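Local coordinates for acyl-CoA dehydrogenase domain protein Tcur3483 (Thermomonospora curvata, PDB 6WY9) that binds a flavin adenine dinucleotide cofactor and probably acts as an oxidoreductase on CH-CH groups, as in other acyl-CoA dehydrogenases, at residues A[88-93]-A[311-316]; A[31-36]-A[97-102]; A[274-279]-A[300-305]. One frame throughout, in Å; residues are numbered along the deposited sequence.

From the N terminus, helix 26-41 is met first by helix 90-103: interaction 2 (31-36 with 97-102) closes a loop of 60 residues within the N-terminal helical domain. The start of the same helix 90-103 then reaches helix 292-321 in interaction 1 (88-93 with 311-316), across 217 residues that include the strands of the middle domain; interactions 1 and 2 cross along the chain. Interaction 3 (274-279 with 300-305) follows interaction 2 in series, joins helices 263-286 and 292-321 and nests inside the loop of interaction 1. Arg-274 bridges interactions 2 and 3 through a salt bridge to Asp-98, so the N- and C-terminal helical domains are tied both at interaction 1 and through this bridge.

Interaction 1: A[88-93]-A[311-316]; sequences RSISEQ and LNWKMT
Apolar contact of Ile-90 with Trp-313 and Thr-316 covers most of this junction. The firm separation is between methyls: CG2 of Ile-90 meets CG2 of Thr-316 at 3.7 Å, both anti to their own backbone N. The same methyl of Ile-90 lies obliquely against the CZ3-CH2 end of the indole. Trp-313 has two conformers; in the one described, CG is anti to the backbone N (chi1 -177°), and the far end of the six-membered ring comes up beside the first turn of helix 90-103. Its approach to CG2 of Ile-90 is too short to be trusted, and the 3.7 Å from CB of Ile-90 to CH2 of Trp-313 is approximate.

One polar atom joins the packing: OG of Ser-91 lies about 3.3 Å from CH2 of Trp-313 in that conformer, oblique to the ring. In the acyl-CoA dehydrogenase fold, the start of an N-terminal-domain helix here abuts the long helix 292-321 of the C-terminal domain, away from the flavin.

Hydrogen bonds within 88-93 fix that helix start. Ser-89 is the N-cap and forms a capping box with Glu-92: N of Ser-89 donates to OE1 of Glu-92 at 3.0 Å, nearly straight at 174°, and OG of Ser-89 donates to the same oxygen. The return bond from Glu-92 N to Ser-89 OG is weak. A salt bridge from NH1 of Arg-88 reaches the syn lone pair of Glu-92 OE2 at 2.9 Å.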
loop_
_atom_site.group_PDB
_atom_site.type_symbol
_atom_site.label_atom_id
_atom_site.label_comp_id
_atom_site.label_asym_id
_atom_site.label_seq_id
_atom_site.Cartn_x
_atom_site.Cartn_y
_atom_site.Cartn_z
ATOM N N ARG A 88 -39.904 -6.929 4.434
ATOM C CA ARG A 88 -39.096 -6.518 5.576
ATOM C C ARG A 88 -37.997 -5.532 5.161
ATOM O O ARG A 88 -37.617 -5.425 3.990
ATOM C CB ARG A 88 -38.474 -7.734 6.257
ATOM C CG ARG A 88 -39.493 -8.705 6.840
ATOM C CD ARG A 88 -40.119 -8.175 8.135
ATOM N NE ARG A 88 -41.053 -9.130 8.734
ATOM C CZ ARG A 88 -41.439 -9.106 10.009
ATOM N NH1 ARG A 88 -40.964 -8.180 10.837
ATOM N NH2 ARG A 88 -42.289 -10.017 10.464
ATOM N N SER A 89 -37.478 -4.815 6.154
ATOM C CA SER A 89 -36.555 -3.715 5.922
ATOM C C SER A 89 -35.138 -4.219 5.657
ATOM O O SER A 89 -34.810 -5.395 5.850
ATOM C CB SER A 89 -36.535 -2.779 7.123
ATOM O OG SER A 89 -36.022 -3.469 8.251
ATOM N N ILE A 90 -34.284 -3.285 5.235
ATOM C CA ILE A 90 -32.901 -3.610 4.895
ATOM C C ILE A 90 -32.144 -4.099 6.118
ATOM O O ILE A 90 -31.348 -5.045 6.039
ATOM C CB ILE A 90 -32.211 -2.382 4.281
ATOM C CG1 ILE A 90 -32.876 -2.023 2.966
ATOM C CG2 ILE A 90 -30.749 -2.674 4.068
ATOM C CD1 ILE A 90 -32.300 -0.786 2.331
ATOM N N SER A 91 -32.330 -3.417 7.248
ATOM C CA SER A 91 -31.766 -3.877 8.510
ATOM C C SER A 91 -32.112 -5.339 8.772
ATOM O O SER A 91 -31.228 -6.158 9.036
ATOM C CB SER A 91 -32.272 -2.975 9.636
ATOM O OG SER A 91 -31.975 -1.623 9.309
ATOM N N GLU A 92 -33.403 -5.688 8.691
ATOM C CA GLU A 92 -33.808 -7.076 8.910
ATOM C C GLU A 92 -33.216 -8.007 7.848
ATOM O O GLU A 92 -32.764 -9.121 8.161
ATOM C CB GLU A 92 -35.338 -7.187 8.926
ATOM C CG GLU A 92 -36.046 -6.419 10.054
ATOM C CD GLU A 92 -37.567 -6.340 9.863
ATOM O OE1 GLU A 92 -38.047 -5.536 9.033
ATOM O OE2 GLU A 92 -38.297 -7.086 10.542
ATOM N N GLN A 93 -33.215 -7.569 6.582
ATOM C CA GLN A 93 -32.632 -8.382 5.523
ATOM C C GLN A 93 -31.174 -8.706 5.818
ATOM O O GLN A 93 -30.710 -9.828 5.563
ATOM C CB GLN A 93 -32.771 -7.667 4.164
ATOM C CG GLN A 93 -34.204 -7.288 3.814
ATOM C CD GLN A 93 -34.355 -6.644 2.436
ATOM O OE1 GLN A 93 -35.475 -6.417 1.971
ATOM N NE2 GLN A 93 -33.232 -6.351 1.779
ATOM N N LEU A 311 -20.057 2.063 3.978
ATOM C CA LEU A 311 -20.277 2.266 2.547
ATOM C C LEU A 311 -21.298 1.259 2.005
ATOM O O LEU A 311 -22.210 1.634 1.269
ATOM C CB LEU A 311 -18.947 2.165 1.820
ATOM C CG LEU A 311 -17.960 3.303 2.065
ATOM C CD1 LEU A 311 -16.658 2.931 1.368
ATOM C CD2 LEU A 311 -18.542 4.624 1.495
ATOM N N ASN A 312 -21.187 -0.023 2.418
ATOM C CA ASN A 312 -22.157 -1.044 1.996
ATOM C C ASN A 312 -23.570 -0.662 2.385
ATOM O O ASN A 312 -24.518 -0.805 1.590
ATOM C CB ASN A 312 -21.789 -2.403 2.605
ATOM C CG ASN A 312 -20.597 -2.988 1.947
ATOM O OD1 ASN A 312 -20.161 -2.451 0.930
ATOM N ND2 ASN A 312 -20.041 -4.074 2.501
ATOM N N TRP A 313 -23.732 -0.149 3.600
ATOM C CA TRP A 313 -25.060 0.231 4.064
ATOM C C TRP A 313 -25.647 1.350 3.202
ATOM O O TRP A 313 -26.775 1.239 2.698
ATOM C CB TRP A 313 -24.998 0.633 5.540
ATOM C CG TRP A 313 -26.326 0.960 6.085
ATOM C CD1 TRP A 313 -26.757 2.172 6.517
ATOM C CD2 TRP A 313 -27.429 0.060 6.237
ATOM N NE1 TRP A 313 -28.066 2.084 6.953
ATOM C CE2 TRP A 313 -28.499 0.797 6.785
ATOM C CE3 TRP A 313 -27.613 -1.299 5.974
ATOM C CZ2 TRP A 313 -29.731 0.219 7.071
ATOM C CZ3 TRP A 313 -28.835 -1.869 6.263
ATOM C CH2 TRP A 313 -29.879 -1.112 6.799
ATOM N N LYS A 314 -24.901 2.443 3.029
ATOM C CA LYS A 314 -25.355 3.503 2.130
ATOM C C LYS A 314 -25.705 2.953 0.746
ATOM O O LYS A 314 -26.760 3.271 0.185
ATOM C CB LYS A 314 -24.285 4.577 2.001
ATOM C CG LYS A 314 -23.950 5.359 3.242
ATOM C CD LYS A 314 -22.898 6.410 2.846
ATOM C CE LYS A 314 -23.395 7.384 1.728
ATOM N NZ LYS A 314 -22.226 7.994 0.964
ATOM N N MET A 315 -24.839 2.109 0.180
ATOM C CA MET A 315 -25.093 1.656 -1.188
ATOM C C MET A 315 -26.291 0.701 -1.282
ATOM O O MET A 315 -27.042 0.747 -2.261
ATOM C CB MET A 315 -23.821 1.053 -1.764
ATOM C CG MET A 315 -22.693 2.115 -1.793
ATOM S SD MET A 315 -23.188 3.853 -2.205
ATOM C CE MET A 315 -21.805 4.768 -1.455
ATOM N N THR A 316 -26.523 -0.137 -0.271
ATOM C CA THR A 316 -27.741 -0.945 -0.270
ATOM C C THR A 316 -28.977 -0.068 -0.247
ATOM O O THR A 316 -29.951 -0.319 -0.974
ATOM C CB THR A 316 -27.717 -1.907 0.919
ATOM O OG1 THR A 316 -26.552 -2.708 0.797
ATOM C CG2 THR A 316 -28.923 -2.840 0.883
#

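Interaction 2: A[31-36]-A[97-102]; sequences ELRAEL and FDEVQR
The segments 31-36 and 97-102 run in roughly the same direction, their helix axes 9.9 Å apart at closest approach and inclined at -30°, with Leu-36 and Glu-99 having the nearest CA atoms. Arg-33 spans the groove between them. Its chain bends at chi3, which swings the guanidinium over to the other helix, where NH1 is shared by two acids. OE2 of Glu-99 receives NH1 of Arg-33 at 3.1 Å and 150°, through the anti lone pair and in the guanidinium plane; the carboxylate itself is turned 71° from that plane. OD1 of Asp-98 accepts from the same NH1 of Arg-33, also at 3.1 Å, in a bond that is weak and less straight. The aliphatic part of Arg-33 takes part too: its CG lies 3.7 Å from CD of Glu-99.

A bend at chi2 brings the Glu-99 carboxylate up to CG and NH1 of Arg-33, while CB of Glu-99 packs on CB of Leu-36 at 4.0 Å. OE2 of Glu-99 also pairs with Arg-37, one turn further along helix 26-41, and OD1 of Asp-98 with Arg-274 of helix 263-286. Were Glu-99 replaced by an alanine, Arg-33 would probably lose the stronger of its two bonds to helix 90-103, keeping the weak one to Asp-98, and Arg-37 its carboxylate partner across the groove.

This is a salt-bridge network in the N-terminal helical domain. With two acids set among three arginines, the less well ordered Arg-274 apparently lying close to Arg-33, the carboxylates probably remain ionised and offset the crowding of like charges.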
loop_
_atom_site.group_PDB
_atom_site.type_symbol
_atom_site.label_atom_id
_atom_site.label_comp_id
_atom_site.label_asym_id
_atom_site.label_seq_id
_atom_site.Cartn_x
_atom_site.Cartn_y
_atom_site.Cartn_z
ATOM N N GLU A 31 -34.001 -9.808 18.507
ATOM C CA GLU A 31 -34.895 -10.962 18.588
ATOM C C GLU A 31 -34.874 -11.737 17.277
ATOM O O GLU A 31 -34.946 -12.972 17.265
ATOM C CB GLU A 31 -36.337 -10.542 18.911
ATOM C CG GLU A 31 -36.602 -9.989 20.299
ATOM C CD GLU A 31 -36.420 -11.042 21.397
ATOM O OE1 GLU A 31 -36.325 -12.246 21.050
ATOM O OE2 GLU A 31 -36.369 -10.655 22.577
ATOM N N LEU A 32 -34.833 -11.022 16.156
ATOM C CA LEU A 32 -34.730 -11.699 14.869
ATOM C C LEU A 32 -33.464 -12.536 14.809
ATOM O O LEU A 32 -33.479 -13.703 14.390
ATOM C CB LEU A 32 -34.740 -10.669 13.741
ATOM C CG LEU A 32 -34.514 -11.225 12.344
ATOM C CD1 LEU A 32 -35.639 -12.206 11.990
ATOM C CD2 LEU A 32 -34.514 -10.028 11.410
ATOM N N ARG A 33 -32.356 -11.956 15.263
ATOM C CA ARG A 33 -31.100 -12.684 15.317
ATOM C C ARG A 33 -31.260 -13.983 16.104
ATOM O O ARG A 33 -30.834 -15.049 15.657
ATOM C CB ARG A 33 -30.017 -11.772 15.931
ATOM C CG ARG A 33 -28.640 -11.926 15.322
ATOM C CD ARG A 33 -27.567 -10.933 15.825
ATOM N NE ARG A 33 -27.487 -9.762 14.955
ATOM C CZ ARG A 33 -26.952 -9.765 13.725
ATOM N NH1 ARG A 33 -26.449 -10.882 13.194
ATOM N NH2 ARG A 33 -26.924 -8.648 13.009
ATOM N N ALA A 34 -31.881 -13.914 17.295
ATOM C CA ALA A 34 -31.947 -15.083 18.177
ATOM C C ALA A 34 -32.876 -16.166 17.621
ATOM O O ALA A 34 -32.617 -17.372 17.792
ATOM C CB ALA A 34 -32.405 -14.657 19.583
ATOM N N GLU A 35 -33.984 -15.741 16.998
ATOM C CA GLU A 35 -34.866 -16.649 16.289
ATOM C C GLU A 35 -34.123 -17.385 15.173
ATOM O O GLU A 35 -34.282 -18.598 15.004
ATOM C CB GLU A 35 -36.053 -15.868 15.707
ATOM C CG GLU A 35 -36.882 -16.685 14.742
ATOM C CD GLU A 35 -38.066 -15.917 14.146
ATOM O OE1 GLU A 35 -38.899 -16.542 13.471
ATOM O OE2 GLU A 35 -38.173 -14.695 14.352
ATOM N N LEU A 36 -33.352 -16.659 14.367
ATOM C CA LEU A 36 -32.717 -17.316 13.222
ATOM C C LEU A 36 -31.646 -18.312 13.660
ATOM O O LEU A 36 -31.437 -19.317 12.972
ATOM C CB LEU A 36 -32.135 -16.287 12.236
ATOM C CG LEU A 36 -33.160 -15.513 11.379
ATOM C CD1 LEU A 36 -32.551 -14.219 10.814
ATOM C CD2 LEU A 36 -33.739 -16.386 10.246
ATOM N N PHE A 97 -29.187 -12.375 6.165
ATOM C CA PHE A 97 -27.982 -12.797 5.433
ATOM C C PHE A 97 -26.817 -13.082 6.377
ATOM O O PHE A 97 -26.043 -14.029 6.161
ATOM C CB PHE A 97 -27.579 -11.737 4.408
ATOM C CG PHE A 97 -28.643 -11.456 3.383
ATOM C CD1 PHE A 97 -29.573 -12.429 3.043
ATOM C CD2 PHE A 97 -28.726 -10.214 2.756
ATOM C CE1 PHE A 97 -30.574 -12.169 2.085
ATOM C CE2 PHE A 97 -29.727 -9.956 1.812
ATOM C CZ PHE A 97 -30.643 -10.938 1.479
ATOM N N ASP A 98 -26.658 -12.270 7.425
ATOM C CA ASP A 98 -25.526 -12.519 8.318
ATOM C C ASP A 98 -25.697 -13.845 9.045
ATOM O O ASP A 98 -24.731 -14.603 9.220
ATOM C CB ASP A 98 -25.344 -11.368 9.300
ATOM C CG ASP A 98 -24.033 -11.482 10.077
ATOM O OD1 ASP A 98 -24.101 -11.732 11.299
ATOM O OD2 ASP A 98 -22.935 -11.360 9.463
ATOM N N GLU A 99 -26.931 -14.176 9.408
ATOM C CA GLU A 99 -27.139 -15.378 10.202
ATOM C C GLU A 99 -27.046 -16.642 9.353
ATOM O O GLU A 99 -26.537 -17.657 9.838
ATOM C CB GLU A 99 -28.482 -15.290 10.945
ATOM C CG GLU A 99 -28.434 -14.291 12.138
ATOM C CD GLU A 99 -27.478 -14.733 13.247
ATOM O OE1 GLU A 99 -27.448 -15.940 13.565
ATOM O OE2 GLU A 99 -26.725 -13.884 13.782
ATOM N N VAL A 100 -27.469 -16.594 8.083
ATOM C CA VAL A 100 -27.307 -17.766 7.214
ATOM C C VAL A 100 -25.824 -18.080 7.012
ATOM O O VAL A 100 -25.397 -19.236 7.109
ATOM C CB VAL A 100 -28.045 -17.575 5.867
ATOM C CG1 VAL A 100 -29.484 -17.201 6.094
ATOM C CG2 VAL A 100 -27.378 -16.535 4.966
ATOM N N GLN A 101 -25.017 -17.052 6.754
ATOM C CA GLN A 101 -23.578 -17.266 6.630
ATOM C C GLN A 101 -22.996 -17.820 7.912
ATOM O O GLN A 101 -22.182 -18.754 7.892
ATOM C CB GLN A 101 -22.884 -15.963 6.270
ATOM C CG GLN A 101 -23.192 -15.593 4.869
ATOM C CD GLN A 101 -22.676 -14.248 4.506
ATOM O OE1 GLN A 101 -23.278 -13.232 4.850
ATOM N NE2 GLN A 101 -21.562 -14.221 3.785
ATOM N N ARG A 102 -23.386 -17.237 9.044
ATOM C CA ARG A 102 -22.839 -17.693 10.308
ATOM C C ARG A 102 -23.116 -19.177 10.507
ATOM O O ARG A 102 -22.244 -19.926 10.968
ATOM C CB ARG A 102 -23.424 -16.856 11.457
ATOM C CG ARG A 102 -22.779 -17.146 12.806
ATOM C CD ARG A 102 -23.516 -16.479 13.974
ATOM N NE ARG A 102 -23.266 -17.211 15.218
ATOM C CZ ARG A 102 -23.775 -18.415 15.477
ATOM N NH1 ARG A 102 -23.503 -19.017 16.627
ATOM N NH2 ARG A 102 -24.561 -19.021 14.573
#

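Interaction 3: A[274-279]-A[300-305]; sequences RLWEDV and RTYAKL
Trp-276 meets Thr-301, Tyr-302 and Leu-305 of helix 292-321 with different parts of its side chain. CG stands anti to the backbone N (chi1 179°), which carries the indole outward from helix 263-286, with the NE1 edge facing Thr-301. The bond from NE1 of Trp-276 to OG1 of Thr-301 spans 3.0 Å and lies near the indole plane, but it is bent and weak; the same N-H also bonds to the carbonyl of Leu-298. OG1 of Thr-301 sits between its own backbone N and carbonyl carbon (chi1 51°), from where it reaches back mainly to the carbonyl oxygen of Asp-297, with that of Leu-298 also within bonding distance.

Tyr-302 lays its ring obliquely against the six-membered ring of Trp-276: the centroids are 5.5 Å apart and the planes 44° from parallel. CD1 of Tyr-302 comes within 3.6 Å of CH2 of Trp-276. At the root of the indole, CD1 of Leu-305 packs on CB of Trp-276 at 3.8 Å.

These two segments belong to consecutive, nearly antiparallel helices of the C-terminal helical bundle, with axes 11.3 Å apart. Trp-276 and Tyr-302 also pack on apolar side chains from the chain of a different protein in the four-chain assembly, while helix 326-350 flanks Thr-301 and helix 369-380 covers Leu-275 and Val-279.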
loop_
_atom_site.group_PDB
_atom_site.type_symbol
_atom_site.label_atom_id
_atom_site.label_comp_id
_atom_site.label_asym_id
_atom_site.label_seq_id
_atom_site.Cartn_x
_atom_site.Cartn_y
_atom_site.Cartn_z
ATOM N N ARG A 274 -17.529 -10.761 11.278
ATOM C CA ARG A 274 -17.690 -11.809 12.296
ATOM C C ARG A 274 -16.386 -12.582 12.540
ATOM O O ARG A 274 -16.046 -12.912 13.690
ATOM C CB ARG A 274 -18.808 -12.784 11.893
ATOM C CG ARG A 274 -20.198 -12.170 11.815
ATOM C CD ARG A 274 -20.553 -11.402 13.083
ATOM N NE ARG A 274 -21.993 -11.240 13.292
ATOM C CZ ARG A 274 -22.770 -12.124 13.922
ATOM N NH1 ARG A 274 -22.266 -13.255 14.403
ATOM N NH2 ARG A 274 -24.061 -11.878 14.070
ATOM N N LEU A 275 -15.693 -12.948 11.467
ATOM C CA LEU A 275 -14.442 -13.670 11.603
ATOM C C LEU A 275 -13.377 -12.814 12.300
ATOM O O LEU A 275 -12.610 -13.330 13.109
ATOM C CB LEU A 275 -13.965 -14.132 10.221
ATOM C CG LEU A 275 -14.795 -15.342 9.747
ATOM C CD1 LEU A 275 -14.584 -15.686 8.243
ATOM C CD2 LEU A 275 -14.559 -16.601 10.645
ATOM N N TRP A 276 -13.301 -11.517 11.971
ATOM C CA TRP A 276 -12.428 -10.599 12.697
ATOM C C TRP A 276 -12.720 -10.641 14.199
ATOM O O TRP A 276 -11.812 -10.793 15.016
ATOM C CB TRP A 276 -12.588 -9.179 12.125
ATOM C CG TRP A 276 -11.738 -8.104 12.821
ATOM C CD1 TRP A 276 -10.549 -7.589 12.376
ATOM C CD2 TRP A 276 -12.055 -7.390 14.017
ATOM N NE1 TRP A 276 -10.083 -6.622 13.256
ATOM C CE2 TRP A 276 -10.982 -6.479 14.268
ATOM C CE3 TRP A 276 -13.117 -7.445 14.927
ATOM C CZ2 TRP A 276 -10.960 -5.635 15.375
ATOM C CZ3 TRP A 276 -13.086 -6.604 16.041
ATOM C CH2 TRP A 276 -12.000 -5.714 16.252
ATOM N N GLU A 277 -13.993 -10.546 14.580
ATOM C CA GLU A 277 -14.353 -10.656 15.986
ATOM C C GLU A 277 -13.902 -11.977 16.588
ATOM O O GLU A 277 -13.461 -12.018 17.747
ATOM C CB GLU A 277 -15.856 -10.527 16.169
ATOM C CG GLU A 277 -16.409 -9.180 15.856
ATOM C CD GLU A 277 -17.911 -9.185 16.039
ATOM O OE1 GLU A 277 -18.600 -10.088 15.507
ATOM O OE2 GLU A 277 -18.391 -8.316 16.776
ATOM N N ASP A 278 -14.090 -13.081 15.859
ATOM C CA ASP A 278 -13.709 -14.371 16.411
ATOM C C ASP A 278 -12.205 -14.442 16.619
ATOM O O ASP A 278 -11.729 -15.041 17.596
ATOM C CB ASP A 278 -14.155 -15.494 15.487
ATOM C CG ASP A 278 -15.660 -15.628 15.404
ATOM O OD1 ASP A 278 -16.408 -15.171 16.306
ATOM O OD2 ASP A 278 -16.084 -16.215 14.389
ATOM N N VAL A 279 -11.434 -13.853 15.698
ATOM C CA VAL A 279 -9.986 -13.843 15.848
ATOM C C VAL A 279 -9.577 -13.007 17.058
ATOM O O VAL A 279 -8.685 -13.414 17.817
ATOM C CB VAL A 279 -9.293 -13.370 14.557
ATOM C CG1 VAL A 279 -7.785 -13.189 14.830
ATOM C CG2 VAL A 279 -9.493 -14.453 13.440
ATOM N N ARG A 300 -6.011 -1.681 12.269
ATOM C CA ARG A 300 -6.072 -1.272 10.871
ATOM C C ARG A 300 -7.201 -1.985 10.144
ATOM O O ARG A 300 -7.963 -1.352 9.406
ATOM C CB ARG A 300 -4.737 -1.535 10.142
ATOM C CG ARG A 300 -4.572 -0.783 8.825
ATOM C CD ARG A 300 -3.217 -1.145 8.079
ATOM N NE ARG A 300 -3.158 -2.598 7.892
ATOM C CZ ARG A 300 -3.822 -3.252 6.942
ATOM N NH1 ARG A 300 -4.571 -2.573 6.056
ATOM N NH2 ARG A 300 -3.763 -4.582 6.867
ATOM N N THR A 301 -7.379 -3.287 10.402
ATOM C CA THR A 301 -8.489 -3.973 9.739
ATOM C C THR A 301 -9.827 -3.538 10.319
ATOM O O THR A 301 -10.812 -3.479 9.575
ATOM C CB THR A 301 -8.331 -5.501 9.781
ATOM O OG1 THR A 301 -8.069 -5.904 11.123
ATOM C CG2 THR A 301 -7.171 -5.948 8.881
ATOM N N TYR A 302 -9.913 -3.252 11.642
ATOM C CA TYR A 302 -11.131 -2.664 12.185
ATOM C C TYR A 302 -11.522 -1.384 11.409
ATOM O O TYR A 302 -12.705 -1.149 11.070
ATOM C CB TYR A 302 -10.922 -2.342 13.679
ATOM C CG TYR A 302 -12.095 -1.712 14.399
ATOM C CD1 TYR A 302 -13.075 -2.502 14.993
ATOM C CD2 TYR A 302 -12.230 -0.314 14.521
ATOM C CE1 TYR A 302 -14.148 -1.919 15.723
ATOM C CE2 TYR A 302 -13.297 0.253 15.224
ATOM C CZ TYR A 302 -14.266 -0.545 15.815
ATOM O OH TYR A 302 -15.330 0.044 16.528
ATOM N N ALA A 303 -10.551 -0.498 11.205
ATOM C CA ALA A 303 -10.871 0.792 10.583
ATOM C C ALA A 303 -11.331 0.598 9.139
ATOM O O ALA A 303 -12.244 1.301 8.682
ATOM C CB ALA A 303 -9.657 1.717 10.609
ATOM N N LYS A 304 -10.714 -0.344 8.427
ATOM C CA LYS A 304 -11.068 -0.586 7.024
ATOM C C LYS A 304 -12.405 -1.311 6.904
ATOM O O LYS A 304 -13.172 -1.042 5.966
ATOM C CB LYS A 304 -9.959 -1.364 6.317
ATOM C CG LYS A 304 -8.680 -0.488 6.031
ATOM C CD LYS A 304 -7.746 -1.214 5.086
ATOM C CE LYS A 304 -8.349 -1.283 3.680
ATOM N NZ LYS A 304 -7.294 -1.855 2.795
ATOM N N LEU A 305 -12.687 -2.231 7.847
ATOM C CA LEU A 305 -13.995 -2.873 7.951
ATOM C C LEU A 305 -15.074 -1.891 8.336
ATOM O O LEU A 305 -16.223 -2.067 7.915
ATOM C CB LEU A 305 -13.995 -4.030 8.976
ATOM C CG LEU A 305 -13.262 -5.292 8.453
ATOM C CD1 LEU A 305 -12.991 -6.259 9.657
ATOM C CD2 LEU A 305 -14.044 -6.024 7.319
#